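Local coordinates for F5/8 type C domain protein (Clostridium perfringens, PDB 7JRM) that probably binds mucin-type glycans as part of ZmpB, an O-glycopeptidase that recognises and hydrolyses mucins, at residues Leu322-Tyr326 with Gly341-Asn347; Lys359-Ser365 with Val398-Glu402; Asn374-Ile380 with Gly451-Phe457. All coordinates share one frame; numbering follows the deposited sequence.

Contact 1 (Leu322-Tyr326 with Gly341-Asn347)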
loop_
_atom_site.group_PDB
_atom_site.type_symbol
_atom_site.label_atom_id
_atom_site.label_comp_id
_atom_site.label_asym_id
_atom_site.label_seq_id
_atom_site.Cartn_x
_atom_site.Cartn_y
_atom_site.Cartn_z
ATOM N N LEU A 322 -5.497 34.065 -2.502
ATOM C CA LEU A 322 -5.661 32.623 -2.666
ATOM C C LEU A 322 -6.428 32.030 -1.494
ATOM O O LEU A 322 -7.259 31.133 -1.675
ATOM C CB LEU A 322 -4.296 31.949 -2.812
ATOM C CG LEU A 322 -4.281 30.453 -3.132
ATOM C CD1 LEU A 322 -4.787 30.207 -4.543
ATOM C CD2 LEU A 322 -2.882 29.884 -2.954
ATOM N N GLY A 323 -6.157 32.518 -0.280
ATOM C CA GLY A 323 -6.959 32.113 0.863
ATOM C C GLY A 323 -8.423 32.461 0.686
ATOM O O GLY A 323 -9.306 31.697 1.084
ATOM N N ASP A 324 -8.700 33.622 0.086
ATOM C CA ASP A 324 -10.071 33.947 -0.293
ATOM C C ASP A 324 -10.602 32.949 -1.313
ATOM O O ASP A 324 -11.733 32.466 -1.190
ATOM C CB ASP A 324 -10.144 35.367 -0.855
ATOM C CG ASP A 324 -10.053 36.428 0.222
ATOM O OD1 ASP A 324 -10.612 36.215 1.318
ATOM O OD2 ASP A 324 -9.428 37.478 -0.032
ATOM N N MET A 325 -9.791 32.617 -2.323
ATOM C CA MET A 325 -10.233 31.692 -3.362
ATOM C C MET A 325 -10.482 30.299 -2.798
ATOM O O MET A 325 -11.439 29.624 -3.194
ATOM C CB MET A 325 -9.204 31.639 -4.491
ATOM C CG MET A 325 -9.033 32.950 -5.238
ATOM S SD MET A 325 -10.532 33.463 -6.101
ATOM C CE MET A 325 -10.828 32.045 -7.148
ATOM N N TYR A 326 -9.634 29.853 -1.867
ATOM C CA TYR A 326 -9.812 28.538 -1.261
ATOM C C TYR A 326 -11.095 28.441 -0.447
ATOM O O TYR A 326 -11.554 27.328 -0.168
ATOM C CB TYR A 326 -8.615 28.200 -0.369
ATOM C CG TYR A 326 -7.398 27.695 -1.113
ATOM C CD1 TYR A 326 -7.372 27.660 -2.502
ATOM C CD2 TYR A 326 -6.274 27.253 -0.426
ATOM C CE1 TYR A 326 -6.260 27.199 -3.184
ATOM C CE2 TYR A 326 -5.158 26.791 -1.099
ATOM C CZ TYR A 326 -5.157 26.766 -2.479
ATOM O OH TYR A 326 -4.050 26.308 -3.157
ATOM N N GLY A 341 -8.820 33.294 -13.189
ATOM C CA GLY A 341 -8.669 33.433 -11.758
ATOM C C GLY A 341 -9.444 32.399 -10.966
ATOM O O GLY A 341 -9.014 32.019 -9.870
ATOM N N LEU A 342 -10.571 31.929 -11.506
ATOM C CA LEU A 342 -11.391 30.935 -10.821
ATOM C C LEU A 342 -10.732 29.565 -10.756
ATOM O O LEU A 342 -11.251 28.682 -10.064
ATOM C CB LEU A 342 -12.754 30.821 -11.505
ATOM C CG LEU A 342 -13.859 31.707 -10.930
ATOM C CD1 LEU A 342 -15.195 31.401 -11.588
ATOM C CD2 LEU A 342 -13.944 31.534 -9.422
ATOM N N GLU A 343 -9.612 29.362 -11.453
ATOM C CA GLU A 343 -8.876 28.110 -11.345
ATOM C C GLU A 343 -8.198 27.942 -9.992
ATOM O O GLU A 343 -7.644 26.870 -9.726
ATOM C CB GLU A 343 -7.835 28.013 -12.463
ATOM C CG GLU A 343 -6.704 29.029 -12.362
ATOM C CD GLU A 343 -7.082 30.386 -12.924
ATOM O OE1 GLU A 343 -8.156 30.494 -13.553
ATOM O OE2 GLU A 343 -6.304 31.345 -12.742
ATOM N N ASN A 344 -8.230 28.966 -9.139
ATOM C CA ASN A 344 -7.637 28.889 -7.811
ATOM C C ASN A 344 -8.620 28.430 -6.744
ATOM O O ASN A 344 -8.189 28.022 -5.659
ATOM C CB ASN A 344 -7.059 30.252 -7.411
ATOM C CG ASN A 344 -5.841 30.632 -8.230
ATOM O OD1 ASN A 344 -4.760 30.070 -8.055
ATOM N ND2 ASN A 344 -6.011 31.594 -9.131
ATOM N N ALA A 345 -9.924 28.489 -7.020
ATOM C CA ALA A 345 -10.949 28.065 -6.064
ATOM C C ALA A 345 -11.121 26.553 -6.171
ATOM O O ALA A 345 -12.075 26.037 -6.761
ATOM C CB ALA A 345 -12.258 28.799 -6.318
ATOM N N LYS A 346 -10.173 25.830 -5.571
ATOM C CA LYS A 346 -10.170 24.373 -5.662
ATOM C C LYS A 346 -11.331 23.735 -4.911
ATOM O O LYS A 346 -11.683 22.587 -5.205
ATOM C CB LYS A 346 -8.845 23.818 -5.138
ATOM C CG LYS A 346 -8.672 23.933 -3.631
ATOM C CD LYS A 346 -7.280 23.499 -3.199
ATOM C CE LYS A 346 -7.209 23.283 -1.696
ATOM N NZ LYS A 346 -5.807 23.315 -1.193
ATOM N N ASN A 347 -11.934 24.443 -3.957
ATOM C CA ASN A 347 -13.038 23.913 -3.170
ATOM C C ASN A 347 -14.399 24.343 -3.700
ATOM O O ASN A 347 -15.412 24.127 -3.026
ATOM C CB ASN A 347 -12.894 24.337 -1.706
ATOM C CG ASN A 347 -11.681 23.722 -1.038
ATOM O OD1 ASN A 347 -11.538 22.499 -0.988
ATOM N ND2 ASN A 347 -10.796 24.567 -0.522
HETATM O O HOH W 1 -12.683 27.217 -3.373
#
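The carbonyl oxygen of Gly341 is gripped twice by Asn344 while the methyl end of Met325 presses on it from across the contact. Asn344 sends both its backbone N and its amide ND2 to this oxygen, reaching it from the same face of the carbonyl plane, with ND2 at 3.1 Å; the two bonds lock the short 3-10 turn and fix the rotation of the asparagine side chain. Met325 is bent at every torsion beyond CB (chi2 -64°, chi3 -57°), which curls CE back to 3.3 Å from Gly341 O, and the same methyl packs against Ala345 CB and Leu342 CD2. Leu322 CD1 rests on Asn344 CB and OD1. Tyr326 makes the second large part of the contact. Its ring lies between Leu322 CG, near the margin of one face, and Lys346, whose CE sits over the centre of the opposite face. Lys346 NZ lies 4.0 Å from the ring centroid of Tyr326, a cation-pi contact, and Asn344 O approaches the ring edge in its plane, 3.2 Å from Tyr326 CE1. The carbonyls of Met325 and Tyr326 are met as well. Asn347 ND2 donates to Tyr326 O on a lone pair at 2.9 Å, while Asn347 OD1 accepts from Lys369. Met325 O receives the CA-H of Ala345, centre of an inverse gamma turn, and a water that also accepts from Asn347 N. Ile310 of helix 304-314, together with Ile299, adds to the apolar surroundings of Met325. A short helix set against a 3-10 turn between the parallel strands 330-332 and 350-352 is consistent with a leucine-rich-repeat-like fold, as the regularly spaced leucines of this region suggest.

Contact 2 (Lys359-Ser365 with Val398-Glu402)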
loop_
_atom_site.group_PDB
_atom_site.type_symbol
_atom_site.label_atom_id
_atom_site.label_comp_id
_atom_site.label_asym_id
_atom_site.label_seq_id
_atom_site.Cartn_x
_atom_site.Cartn_y
_atom_site.Cartn_z
ATOM N N LYS A 359 -17.840 32.520 -22.723
ATOM C CA LYS A 359 -17.739 31.618 -23.863
ATOM C C LYS A 359 -16.638 30.580 -23.688
ATOM O O LYS A 359 -16.325 29.858 -24.642
ATOM C CB LYS A 359 -17.500 32.414 -25.150
ATOM C CG LYS A 359 -16.128 33.067 -25.214
ATOM C CD LYS A 359 -15.852 33.660 -26.585
ATOM C CE LYS A 359 -14.452 34.246 -26.658
ATOM N NZ LYS A 359 -14.221 34.979 -27.934
ATOM N N ASP A 360 -16.042 30.484 -22.500
ATOM C CA ASP A 360 -14.900 29.601 -22.281
ATOM C C ASP A 360 -14.940 29.117 -20.839
ATOM O O ASP A 360 -14.694 29.899 -19.916
ATOM C CB ASP A 360 -13.590 30.326 -22.583
ATOM C CG ASP A 360 -12.394 29.394 -22.599
ATOM O OD1 ASP A 360 -11.258 29.891 -22.750
ATOM O OD2 ASP A 360 -12.586 28.168 -22.464
ATOM N N LEU A 361 -15.242 27.833 -20.647
ATOM C CA LEU A 361 -15.289 27.223 -19.325
ATOM C C LEU A 361 -13.980 26.546 -18.937
ATOM O O LEU A 361 -13.920 25.896 -17.888
ATOM C CB LEU A 361 -16.428 26.203 -19.249
ATOM C CG LEU A 361 -17.846 26.677 -19.565
ATOM C CD1 LEU A 361 -18.854 25.601 -19.188
ATOM C CD2 LEU A 361 -18.152 27.978 -18.845
ATOM N N ARG A 362 -12.938 26.683 -19.755
ATOM C CA ARG A 362 -11.685 25.986 -19.481
ATOM C C ARG A 362 -11.008 26.380 -18.168
ATOM O O ARG A 362 -10.320 25.515 -17.595
ATOM C CB ARG A 362 -10.723 26.184 -20.661
ATOM C CG ARG A 362 -11.057 25.316 -21.867
ATOM C CD ARG A 362 -10.140 25.607 -23.040
ATOM N NE ARG A 362 -10.279 26.980 -23.514
ATOM C CZ ARG A 362 -9.469 27.548 -24.401
ATOM N NH1 ARG A 362 -9.668 28.805 -24.776
ATOM N NH2 ARG A 362 -8.460 26.858 -24.916
ATOM N N PRO A 363 -11.118 27.611 -17.654
ATOM C CA PRO A 363 -10.558 27.885 -16.319
ATOM C C PRO A 363 -11.134 27.016 -15.212
ATOM O O PRO A 363 -10.505 26.898 -14.153
ATOM C CB PRO A 363 -10.892 29.365 -16.098
ATOM C CG PRO A 363 -10.892 29.935 -17.464
ATOM C CD PRO A 363 -11.485 28.865 -18.342
ATOM N N LEU A 364 -12.303 26.407 -15.414
ATOM C CA LEU A 364 -12.909 25.526 -14.423
ATOM C C LEU A 364 -12.604 24.056 -14.680
ATOM O O LEU A 364 -13.220 23.189 -14.053
ATOM C CB LEU A 364 -14.425 25.737 -14.384
ATOM C CG LEU A 364 -14.957 27.157 -14.577
ATOM C CD1 LEU A 364 -16.454 27.124 -14.852
ATOM C CD2 LEU A 364 -14.651 28.017 -13.363
ATOM N N SER A 365 -11.662 23.757 -15.578
ATOM C CA SER A 365 -11.445 22.375 -15.998
ATOM C C SER A 365 -10.907 21.516 -14.859
ATOM O O SER A 365 -11.290 20.348 -14.724
ATOM C CB SER A 365 -10.493 22.334 -17.192
ATOM O OG SER A 365 -9.195 22.766 -16.824
ATOM N N VAL A 398 -16.752 27.766 -28.966
ATOM C CA VAL A 398 -17.165 27.971 -27.583
ATOM C C VAL A 398 -16.725 26.750 -26.791
ATOM O O VAL A 398 -17.183 25.630 -27.055
ATOM C CB VAL A 398 -18.681 28.194 -27.467
ATOM C CG1 VAL A 398 -19.045 28.649 -26.062
ATOM C CG2 VAL A 398 -19.146 29.212 -28.500
ATOM N N TYR A 399 -15.837 26.960 -25.824
ATOM C CA TYR A 399 -15.214 25.862 -25.098
ATOM C C TYR A 399 -16.004 25.518 -23.843
ATOM O O TYR A 399 -16.438 26.405 -23.102
ATOM C CB TYR A 399 -13.776 26.219 -24.717
ATOM C CG TYR A 399 -12.859 26.446 -25.896
ATOM C CD1 TYR A 399 -12.576 27.730 -26.341
ATOM C CD2 TYR A 399 -12.269 25.378 -26.557
ATOM C CE1 TYR A 399 -11.735 27.945 -27.416
ATOM C CE2 TYR A 399 -11.427 25.583 -27.634
ATOM C CZ TYR A 399 -11.163 26.867 -28.058
ATOM O OH TYR A 399 -10.325 27.075 -29.130
ATOM N N ASN A 400 -16.184 24.221 -23.610
ATOM C CA ASN A 400 -16.722 23.737 -22.350
ATOM C C ASN A 400 -15.558 23.446 -21.403
ATOM O O ASN A 400 -14.406 23.789 -21.683
ATOM C CB ASN A 400 -17.615 22.517 -22.580
ATOM C CG ASN A 400 -16.860 21.331 -23.157
ATOM O OD1 ASN A 400 -15.708 21.451 -23.573
ATOM N ND2 ASN A 400 -17.512 20.174 -23.181
ATOM N N ARG A 401 -15.844 22.803 -20.268
ATOM C CA ARG A 401 -14.789 22.524 -19.300
ATOM C C ARG A 401 -13.738 21.578 -19.866
ATOM O O ARG A 401 -12.554 21.692 -19.528
ATOM C CB ARG A 401 -15.390 21.949 -18.018
ATOM C CG ARG A 401 -15.898 23.003 -17.050
ATOM C CD ARG A 401 -16.409 22.369 -15.769
ATOM N NE ARG A 401 -17.694 21.706 -15.968
ATOM C CZ ARG A 401 -18.454 21.241 -14.982
ATOM N NH1 ARG A 401 -18.059 21.364 -13.722
ATOM N NH2 ARG A 401 -19.610 20.653 -15.257
ATOM N N GLU A 402 -14.140 20.650 -20.731
ATOM C CA GLU A 402 -13.211 19.703 -21.332
ATOM C C GLU A 402 -12.454 20.285 -22.522
ATOM O O GLU A 402 -11.715 19.549 -23.186
ATOM C CB GLU A 402 -13.956 18.436 -21.761
ATOM C CG GLU A 402 -13.376 17.152 -21.189
HETATM O O HOH W 2 -14.767 21.407 -13.005
#
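Arg362 lays its guanidinium flat on the ring of Tyr399, with centres 3.7 Å apart and planes 20° from parallel, and Asp360 supplies the acceptors for this charged group. CZ of the arginine stands over the middle of the ring, a cation-pi stack, while NE and NH1 grip Asp360 side-on, one to each carboxylate oxygen. The bond from Arg362 NE to Asp360 OD2 measures 2.8 Å and arrives on the syn side, close to the guanidinium plane; NH1 meets OD1 from above the carboxylate plane. OD2 also accepts from the backbone N of Arg362, closing an Asx turn, and lies 3.2 Å from Tyr399 CB. All three of these bonds to the carboxylate come from Arg362, and a bend at its chi3 (-63°) turns the gripped guanidinium over the ring. The ring face would favour the arginine's positive charge, and the salt bridge itself probably keeps the carboxylate ionised.

Next to this cluster the backbones meet in a single bridge of Asp360 with Tyr399. Tyr399 N donates to Lys359 O at 3.2 Å, and Leu361 N returns a bond of 3.1 Å to Tyr399 O, so both polar atoms of the tyrosine backbone are used. Further along, Arg401 packs CG against Leu361 CB and CD against Leu364 O; its NH1 is satisfied by Leu370 O. A water donates to Leu364 O at 2.6 Å. Asn400 gives ND2 to Asp449 OD2 and accepts on OD1 from Lys404 N.

The contact thus joins the loop between strands 350-352 and 372-384 to the loop between strands 391-395 and 407-413. Leu361 and Val398 lean on Phe452 of strand 452-461, while Leu361 and Arg401 touch Leu373 of strand 372-384.

Contact 3 (Asn374-Ile380 with Gly451-Phe457)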
loop_
_atom_site.group_PDB
_atom_site.type_symbol
_atom_site.label_atom_id
_atom_site.label_comp_id
_atom_site.label_asym_id
_atom_site.label_seq_id
_atom_site.Cartn_x
_atom_site.Cartn_y
_atom_site.Cartn_z
ATOM N N ASN A 374 -24.321 26.024 -13.319
ATOM C CA ASN A 374 -25.468 26.663 -13.960
ATOM C C ASN A 374 -24.925 27.785 -14.845
ATOM O O ASN A 374 -24.692 28.902 -14.382
ATOM C CB ASN A 374 -26.455 27.190 -12.922
ATOM C CG ASN A 374 -27.003 26.092 -12.029
ATOM O OD1 ASN A 374 -27.533 25.089 -12.510
ATOM N ND2 ASN A 374 -26.877 26.277 -10.721
ATOM N N ALA A 375 -24.726 27.474 -16.123
ATOM C CA ALA A 375 -24.167 28.405 -17.098
ATOM C C ALA A 375 -25.028 28.439 -18.355
ATOM O O ALA A 375 -24.534 28.375 -19.483
ATOM C CB ALA A 375 -22.729 28.030 -17.442
ATOM N N GLN A 376 -26.338 28.549 -18.170
ATOM C CA GLN A 376 -27.277 28.499 -19.278
ATOM C C GLN A 376 -27.623 29.901 -19.766
ATOM O O GLN A 376 -27.635 30.865 -18.995
ATOM C CB GLN A 376 -28.554 27.765 -18.870
ATOM C CG GLN A 376 -28.365 26.282 -18.610
ATOM C CD GLN A 376 -29.613 25.478 -18.913
ATOM O OE1 GLN A 376 -30.717 25.855 -18.520
ATOM N NE2 GLN A 376 -29.444 24.362 -19.613
ATOM N N GLU A 377 -27.899 29.999 -21.067
ATOM C CA GLU A 377 -28.379 31.224 -21.707
ATOM C C GLU A 377 -27.379 32.372 -21.541
ATOM O O GLU A 377 -27.692 33.442 -21.015
ATOM C CB GLU A 377 -29.762 31.611 -21.172
ATOM C CG GLU A 377 -30.876 30.687 -21.634
ATOM C CD GLU A 377 -32.235 31.096 -21.103
ATOM O OE1 GLU A 377 -32.466 32.311 -20.926
ATOM O OE2 GLU A 377 -33.073 30.202 -20.863
ATOM N N GLN A 378 -26.161 32.128 -22.012
ATOM C CA GLN A 378 -25.154 33.172 -22.068
ATOM C C GLN A 378 -25.381 34.060 -23.289
ATOM O O GLN A 378 -26.098 33.705 -24.226
ATOM C CB GLN A 378 -23.749 32.569 -22.119
ATOM C CG GLN A 378 -23.486 31.507 -21.065
ATOM C CD GLN A 378 -23.287 32.096 -19.685
ATOM O OE1 GLN A 378 -22.394 32.915 -19.471
ATOM N NE2 GLN A 378 -24.121 31.682 -18.738
ATOM N N PHE A 379 -24.760 35.237 -23.264
ATOM C CA PHE A 379 -24.752 36.130 -24.419
ATOM C C PHE A 379 -23.394 36.811 -24.478
ATOM O O PHE A 379 -23.062 37.612 -23.600
ATOM C CB PHE A 379 -25.872 37.166 -24.351
ATOM C CG PHE A 379 -25.804 38.188 -25.446
ATOM C CD1 PHE A 379 -26.100 37.839 -26.753
ATOM C CD2 PHE A 379 -25.417 39.490 -25.176
ATOM C CE1 PHE A 379 -26.028 38.773 -27.768
ATOM C CE2 PHE A 379 -25.344 40.429 -26.187
ATOM C CZ PHE A 379 -25.649 40.069 -27.484
ATOM N N ILE A 380 -22.620 36.505 -25.512
ATOM C CA ILE A 380 -21.272 37.032 -25.677
ATOM C C ILE A 380 -21.289 37.936 -26.901
ATOM O O ILE A 380 -21.290 37.460 -28.042
ATOM C CB ILE A 380 -20.233 35.914 -25.815
ATOM C CG1 ILE A 380 -20.431 34.867 -24.715
ATOM C CG2 ILE A 380 -18.826 36.487 -25.760
ATOM C CD1 ILE A 380 -21.033 33.567 -25.208
ATOM N N GLY A 451 -25.560 21.911 -19.184
ATOM C CA GLY A 451 -25.586 23.072 -18.323
ATOM C C GLY A 451 -24.930 24.314 -18.884
ATOM O O GLY A 451 -24.868 25.330 -18.182
ATOM N N PHE A 452 -24.442 24.272 -20.123
ATOM C CA PHE A 452 -23.747 25.398 -20.740
ATOM C C PHE A 452 -24.394 25.685 -22.088
ATOM O O PHE A 452 -24.289 24.877 -23.015
ATOM C CB PHE A 452 -22.255 25.101 -20.900
ATOM C CG PHE A 452 -21.450 26.273 -21.383
ATOM C CD1 PHE A 452 -21.676 27.544 -20.879
ATOM C CD2 PHE A 452 -20.459 26.103 -22.336
ATOM C CE1 PHE A 452 -20.933 28.622 -21.321
ATOM C CE2 PHE A 452 -19.711 27.176 -22.780
ATOM C CZ PHE A 452 -19.949 28.437 -22.272
ATOM N N SER A 453 -25.059 26.833 -22.196
ATOM C CA SER A 453 -25.735 27.222 -23.425
ATOM C C SER A 453 -25.740 28.740 -23.528
ATOM O O SER A 453 -25.489 29.448 -22.550
ATOM C CB SER A 453 -27.167 26.676 -23.473
ATOM O OG SER A 453 -28.040 27.473 -22.691
ATOM N N GLY A 454 -26.027 29.234 -24.726
ATOM C CA GLY A 454 -26.112 30.668 -24.925
ATOM C C GLY A 454 -25.967 31.030 -26.393
ATOM O O GLY A 454 -26.168 30.198 -27.276
ATOM N N VAL A 455 -25.610 32.294 -26.620
ATOM C CA VAL A 455 -25.516 32.865 -27.959
ATOM C C VAL A 455 -24.273 33.741 -28.030
ATOM O O VAL A 455 -24.088 34.632 -27.195
ATOM C CB VAL A 455 -26.769 33.690 -28.317
ATOM C CG1 VAL A 455 -26.479 34.635 -29.477
ATOM C CG2 VAL A 455 -27.939 32.777 -28.638
ATOM N N MET A 456 -23.425 33.489 -29.024
ATOM C CA MET A 456 -22.290 34.351 -29.331
ATOM C C MET A 456 -22.644 35.176 -30.561
ATOM O O MET A 456 -22.872 34.618 -31.641
ATOM C CB MET A 456 -21.024 33.529 -29.572
ATOM C CG MET A 456 -19.768 34.363 -29.753
ATOM S SD MET A 456 -18.278 33.471 -29.270
ATOM C CE MET A 456 -17.012 34.504 -29.998
ATOM N N PHE A 457 -22.691 36.495 -30.401
ATOM C CA PHE A 457 -23.230 37.387 -31.419
ATOM C C PHE A 457 -22.116 38.188 -32.080
ATOM O O PHE A 457 -21.253 38.748 -31.394
ATOM C CB PHE A 457 -24.268 38.334 -30.817
ATOM C CG PHE A 457 -24.892 39.262 -31.818
ATOM C CD1 PHE A 457 -25.838 38.797 -32.717
ATOM C CD2 PHE A 457 -24.532 40.599 -31.865
ATOM C CE1 PHE A 457 -26.413 39.648 -33.642
ATOM C CE2 PHE A 457 -25.104 41.454 -32.788
ATOM C CZ PHE A 457 -26.046 40.978 -33.677
#
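Two parallel strands run in register from Ala375 with Phe452, slip by one residue at a beta bulge, and resume from Gln378 with Gly454 to Ile380 with Met456. Glu377, with phi and psi near +60°, forms the corner. Ser453 spans the irregularity: Ser453 N donates to Ala375 O, OG accepts from Glu377 N at 3.0 Å, and Ser453 O accepts from Gln378 N at 2.8 Å. The hydroxyl can do so because OG sits between its own backbone N and carbonyl carbon (chi1 79°), facing the corner. At Gly454 the close approach of the chains, 3.9 Å from its CA to Gln378 CA, suits a residue that lacks a side chain.

On the face with Ala375, Gln378 and Ile380, the Phe452 ring puts CD1 3.6 Å from Ala375 CB, with Ala375 O at the ring edge. The Gln378 side chain runs at about a right angle to that of Phe452, CG near CE1, and its amide is spent on Met353 O and Val358 N. Across the sheet, Phe379 and Phe457 lie side by side, and Phe379 CE1 touches Phe457 CB at 3.5 Å.

Strand 452-461 is the central one of the seven-stranded mixed sheet, between the parallel 372-384, itself flanked by 350-352, and the antiparallel 440-449, whose His444 meets the Phe457 ring edge-to-face.

The three contacts run down one C-terminal region, well away from the calcium site of the carbohydrate-binding part. Both segments of contact 1 come first in the sequence; those of contacts 2 and 3 interleave. Centres of contacts 1 and 2 lie about 17 Å apart, those of 2 and 3 about 12 Å, and those of 1 and 3 about 23 Å. Contact 2 touches both others: Leu342 meets Leu364, and Phe452 packs against Leu361, Tyr399 and Val398. Contact 1 sets a short helix against a loop of the mixed sheet and contact 2 joins two such loops, whereas contact 3 belongs to the sheet, joining the parallel strands 330-332, 350-352 and 372-384 to the C-terminal strands.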